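Local atomic coordinates of beta-galactosidase (Bacillus circulans, PDB entry 4MAD), a protein that probably hydrolyses terminal non-reducing beta-D-galactose residues of beta-D-galactosides, as a glycoside hydrolase of family 35. Residues E171-F175 with D202-M208; R226-F231 with E274-Q278. All coordinates share one frame; numbering follows the deposited sequence.

Both contacts join parts of the same eight-stranded parallel barrel, and both are partly buried. Contact 1 lies at the carboxyl ends of strands 163-167 and 197-202 and includes the predicted proton donor, whereas contact 2, whose centre is about 18 Å from that of contact 1, lies among the outer helices, between 227-237 and 265-276. The two areas meet where Pro204 CB packs 3.9 Å from Ala230 O. In each, a carboxylate receives backbone N-H groups: Asp202 does so among waters beside the loop that carries the predicted proton donor, Glu274 at the start of a helix. Apolar packing matters more in contact 2, bridging water more in contact 1.

Contact 1: residues E171-F175 with D202-M208; sequences EYGSF and DGPEPSM
The carboxylate of Asp202 is the flat group at the centre of this contact. Its OD1 takes the backbone N-H of Gly173 nearly along the C-O direction, with N and OD1 2.9 Å apart and an angle of 150° at the hydrogen. A water bonded to Ser174 OG and to Gly203 N also donates to OD1, while a second water accepts from Tyr172 N and probably donates to OD2, which lies close to the like charge of Glu219 OE2. Aspartate suits this place: its short chain, with CG beside the backbone N and anti to the carbonyl carbon (chi1 -75°), sets OD1 against the turn that follows Glu171.

Gly173, with no side chain, lets its CA come within 3.3 Å of Met208 O in a nearly straight CA-H...O contact. A further water joins Gly173 O to Ser207 OG. The extended chain of Met208 runs alongside Ser174, and its terminal CE comes within 3.5 Å of Ser174 OG; the same hydroxyl is hydrogen-bonded to the water on Asp202 OD1.

Glu171, the predicted proton donor, directs OE2 to Asn222, and its side chain lies about 4 Å from that of Glu247, the predicted nucleophile. Asp202 does not bond to the Glu171 carboxylate; it grips the backbone just after it. The chemistry is consistent with a second-shell role: acceptor, waters and glycine together probably steady the 3-10 turn after the predicted acid, and so may help to position it.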
# COMPACT_ATOMS: atom_id res chain seq x y z
N GLU A 171 16.13 -1.98 -3.46
CA GLU A 171 16.26 -2.20 -4.88
C GLU A 171 16.72 -0.90 -5.58
O GLU A 171 16.18 -0.50 -6.56
CB GLU A 171 14.95 -2.73 -5.46
CG GLU A 171 14.66 -4.16 -5.16
CD GLU A 171 13.57 -4.81 -6.03
OE1 GLU A 171 12.67 -4.09 -6.45
OE2 GLU A 171 13.65 -6.03 -6.25
N TYR A 172 17.73 -0.25 -5.02
CA TYR A 172 18.12 1.06 -5.51
C TYR A 172 18.55 1.02 -6.97
O TYR A 172 18.31 1.92 -7.69
CB TYR A 172 19.14 1.75 -4.65
CG TYR A 172 19.43 3.15 -5.09
CD1 TYR A 172 18.48 4.15 -5.02
CD2 TYR A 172 20.63 3.49 -5.67
CE1 TYR A 172 18.73 5.40 -5.45
CE2 TYR A 172 20.87 4.75 -6.12
CZ TYR A 172 19.93 5.71 -5.99
OH TYR A 172 20.17 6.96 -6.41
N GLY A 173 19.18 -0.08 -7.37
CA GLY A 173 19.71 -0.23 -8.68
C GLY A 173 18.68 -0.20 -9.77
O GLY A 173 18.99 -0.10 -10.93
N SER A 174 17.45 -0.37 -9.37
CA SER A 174 16.34 -0.30 -10.28
C SER A 174 15.87 1.14 -10.53
O SER A 174 15.10 1.35 -11.40
CB SER A 174 15.18 -1.15 -9.82
OG SER A 174 15.49 -2.50 -9.70
N PHE A 175 16.34 2.08 -9.73
CA PHE A 175 15.93 3.46 -9.81
C PHE A 175 17.06 4.47 -10.09
O PHE A 175 16.86 5.48 -10.70
CB PHE A 175 15.24 3.87 -8.53
CG PHE A 175 14.83 5.33 -8.48
CD1 PHE A 175 13.62 5.74 -8.92
CD2 PHE A 175 15.69 6.29 -8.08
CE1 PHE A 175 13.29 7.07 -8.87
CE2 PHE A 175 15.34 7.58 -8.06
CZ PHE A 175 14.15 7.96 -8.48
N ASP A 202 18.74 -6.11 -4.49
CA ASP A 202 18.51 -5.69 -5.84
C ASP A 202 18.12 -6.87 -6.72
O ASP A 202 18.27 -7.97 -6.33
CB ASP A 202 19.74 -5.06 -6.43
CG ASP A 202 20.00 -3.69 -5.91
OD1 ASP A 202 19.35 -2.76 -6.35
OD2 ASP A 202 20.86 -3.57 -5.07
N GLY A 203 17.61 -6.58 -7.91
CA GLY A 203 17.42 -7.60 -8.92
C GLY A 203 18.77 -8.07 -9.45
O GLY A 203 19.68 -7.37 -9.44
N PRO A 204 18.83 -9.30 -9.90
CA PRO A 204 20.09 -9.94 -10.25
C PRO A 204 20.52 -9.61 -11.66
O PRO A 204 20.57 -10.48 -12.46
CB PRO A 204 19.75 -11.43 -10.20
CG PRO A 204 18.36 -11.52 -10.42
CD PRO A 204 17.72 -10.24 -9.92
N GLU A 205 20.79 -8.36 -11.94
CA GLU A 205 21.11 -7.91 -13.28
C GLU A 205 22.24 -6.95 -13.11
O GLU A 205 22.29 -6.26 -12.16
CB GLU A 205 19.89 -7.21 -13.92
CG GLU A 205 18.74 -8.12 -13.99
CD GLU A 205 17.43 -7.50 -14.42
OE1 GLU A 205 17.43 -6.60 -15.23
OE2 GLU A 205 16.39 -8.00 -13.95
N PRO A 206 23.11 -6.89 -14.09
CA PRO A 206 24.29 -6.07 -13.91
C PRO A 206 23.96 -4.61 -13.64
O PRO A 206 24.55 -4.03 -12.78
CB PRO A 206 25.00 -6.23 -15.26
CG PRO A 206 24.65 -7.49 -15.69
CD PRO A 206 23.28 -7.80 -15.22
N SER A 207 23.00 -4.05 -14.34
CA SER A 207 22.69 -2.66 -14.10
C SER A 207 22.24 -2.47 -12.66
O SER A 207 22.57 -1.54 -12.04
CB SER A 207 21.61 -2.16 -15.04
OG SER A 207 20.39 -2.75 -14.75
N MET A 208 21.40 -3.36 -12.19
CA MET A 208 20.89 -3.23 -10.84
C MET A 208 21.93 -3.40 -9.73
O MET A 208 21.93 -2.73 -8.77
CB MET A 208 19.71 -4.17 -10.63
CG MET A 208 18.60 -3.90 -11.59
SD MET A 208 17.40 -5.22 -11.51
CE MET A 208 16.09 -4.52 -12.48
O HOH W 1 20.09 -1.44 -3.41
O HOH W 2 18.56 -0.97 -13.42
O HOH W 3 17.39 -3.72 -7.97

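Contact 2: residues R226-F231 with E274-Q278; sequences RAESAF and EILKQ
Glu274 and the first turn of helix 227-237 provide the hydrogen bonds. Each carboxylate oxygen takes one backbone N-H: Ala227 N gives a weak bond to OE1 at 3.1 Å, and Glu228 N a straighter one to OE2, also 3.1 Å, with 163° at the hydrogen. The second donor arrives from above the carboxylate plane, 74° out of it. Glutamate has the length for this: CG anti to the backbone N and an extended chain carry the group across to the neighbouring helix. A water on Ser229 N adds a weak bond to OE2.

Electrostatics pull both ways. Glu228 OE1 stands 4.6 Å from Glu274 OE2, a like-charge pair that the positive end of the helix dipole probably offsets; the exposed Glu228 can also face solvent.

Apolar contact fills the buried side. Ala227 turns its CB toward the partner helix and meets Ile275 CG1 at 3.7 Å; a small residue suits so close an approach of the two helices. Phe231 touches Ile275 CG2 more loosely through CE2, at the edge of its ring.

A polar group meets the same ring: the Gln278 amide abuts its edge, with CD in the ring plane and 3.6 Å from Phe231 CD2, and the two planes turned 66° apart.

Ile275 and Ala230 both pack on Phe223 of strand 218-223. The arrangement belongs to the outer layer of a (beta/alpha)8 (TIM) barrel, where the helices following strands 218-223 and 244-249 lie side by side against the sheet.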
# COMPACT_ATOMS: atom_id res chain seq x y z
N ARG A 226 14.33 -19.04 -11.25
CA ARG A 226 15.72 -19.15 -11.71
C ARG A 226 16.81 -18.72 -10.74
O ARG A 226 17.59 -17.88 -11.00
CB ARG A 226 15.89 -18.51 -13.08
CG ARG A 226 14.82 -18.92 -14.02
CD ARG A 226 15.13 -18.95 -15.45
NE ARG A 226 16.54 -19.04 -15.77
CZ ARG A 226 17.04 -18.71 -16.96
NH1 ARG A 226 16.23 -18.30 -17.94
NH2 ARG A 226 18.33 -18.78 -17.15
N ALA A 227 16.79 -19.35 -9.59
CA ALA A 227 17.69 -19.08 -8.51
C ALA A 227 19.15 -19.36 -8.86
O ALA A 227 20.02 -18.65 -8.46
CB ALA A 227 17.27 -19.86 -7.32
N GLU A 228 19.38 -20.40 -9.61
CA GLU A 228 20.73 -20.69 -9.99
C GLU A 228 21.32 -19.54 -10.80
O GLU A 228 22.40 -19.10 -10.59
CB GLU A 228 20.77 -21.94 -10.84
CG GLU A 228 22.13 -22.21 -11.36
CD GLU A 228 22.26 -23.50 -12.20
OE1 GLU A 228 21.33 -24.32 -12.29
OE2 GLU A 228 23.34 -23.70 -12.77
N SER A 229 20.57 -19.06 -11.75
CA SER A 229 21.00 -17.95 -12.54
C SER A 229 21.17 -16.68 -11.70
O SER A 229 22.09 -15.93 -11.85
CB SER A 229 19.97 -17.72 -13.62
OG SER A 229 20.07 -16.45 -14.07
N ALA A 230 20.22 -16.47 -10.83
CA ALA A 230 20.22 -15.29 -10.01
C ALA A 230 21.40 -15.24 -9.06
O ALA A 230 22.08 -14.24 -8.96
CB ALA A 230 18.96 -15.18 -9.25
N PHE A 231 21.64 -16.34 -8.39
CA PHE A 231 22.81 -16.43 -7.52
C PHE A 231 24.14 -16.33 -8.27
O PHE A 231 25.10 -15.79 -7.79
CB PHE A 231 22.73 -17.64 -6.63
CG PHE A 231 21.70 -17.55 -5.55
CD1 PHE A 231 21.39 -16.36 -4.92
CD2 PHE A 231 21.07 -18.67 -5.13
CE1 PHE A 231 20.49 -16.35 -3.90
CE2 PHE A 231 20.19 -18.65 -4.14
CZ PHE A 231 19.88 -17.50 -3.51
N GLU A 274 15.42 -24.98 -5.28
CA GLU A 274 16.55 -24.49 -6.03
C GLU A 274 17.34 -23.58 -5.12
O GLU A 274 18.50 -23.56 -5.16
CB GLU A 274 16.09 -23.74 -7.28
CG GLU A 274 17.03 -23.77 -8.42
CD GLU A 274 16.65 -22.82 -9.59
OE1 GLU A 274 15.58 -22.20 -9.56
OE2 GLU A 274 17.46 -22.70 -10.50
N ILE A 275 16.64 -22.77 -4.36
CA ILE A 275 17.31 -21.86 -3.49
C ILE A 275 18.03 -22.59 -2.38
O ILE A 275 19.14 -22.32 -2.11
CB ILE A 275 16.32 -20.89 -2.84
CG1 ILE A 275 15.76 -19.95 -3.90
CG2 ILE A 275 16.94 -20.15 -1.71
CD1 ILE A 275 14.71 -19.01 -3.42
N LEU A 276 17.32 -23.48 -1.73
CA LEU A 276 17.81 -24.12 -0.53
C LEU A 276 19.03 -25.03 -0.79
O LEU A 276 19.91 -25.12 0.01
CB LEU A 276 16.68 -24.84 0.19
CG LEU A 276 15.49 -24.00 0.64
CD1 LEU A 276 14.42 -24.85 1.25
CD2 LEU A 276 15.98 -23.02 1.65
N LYS A 277 19.01 -25.69 -1.93
CA LYS A 277 20.04 -26.65 -2.33
C LYS A 277 21.37 -25.94 -2.54
O LYS A 277 22.38 -26.52 -2.49
CB LYS A 277 19.63 -27.43 -3.57
CG LYS A 277 18.55 -28.49 -3.36
CD LYS A 277 18.71 -29.63 -4.34
CE LYS A 277 17.65 -30.70 -4.25
NZ LYS A 277 16.34 -30.15 -4.56
N GLN A 278 21.32 -24.65 -2.77
CA GLN A 278 22.50 -23.81 -2.98
C GLN A 278 22.96 -23.21 -1.66
O GLN A 278 23.76 -22.35 -1.64
CB GLN A 278 22.29 -22.70 -3.99
CG GLN A 278 22.14 -23.15 -5.35
CD GLN A 278 21.84 -22.02 -6.30
OE1 GLN A 278 20.71 -21.73 -6.52
NE2 GLN A 278 22.83 -21.38 -6.79
O HOH W 4 18.37 -20.61 -13.05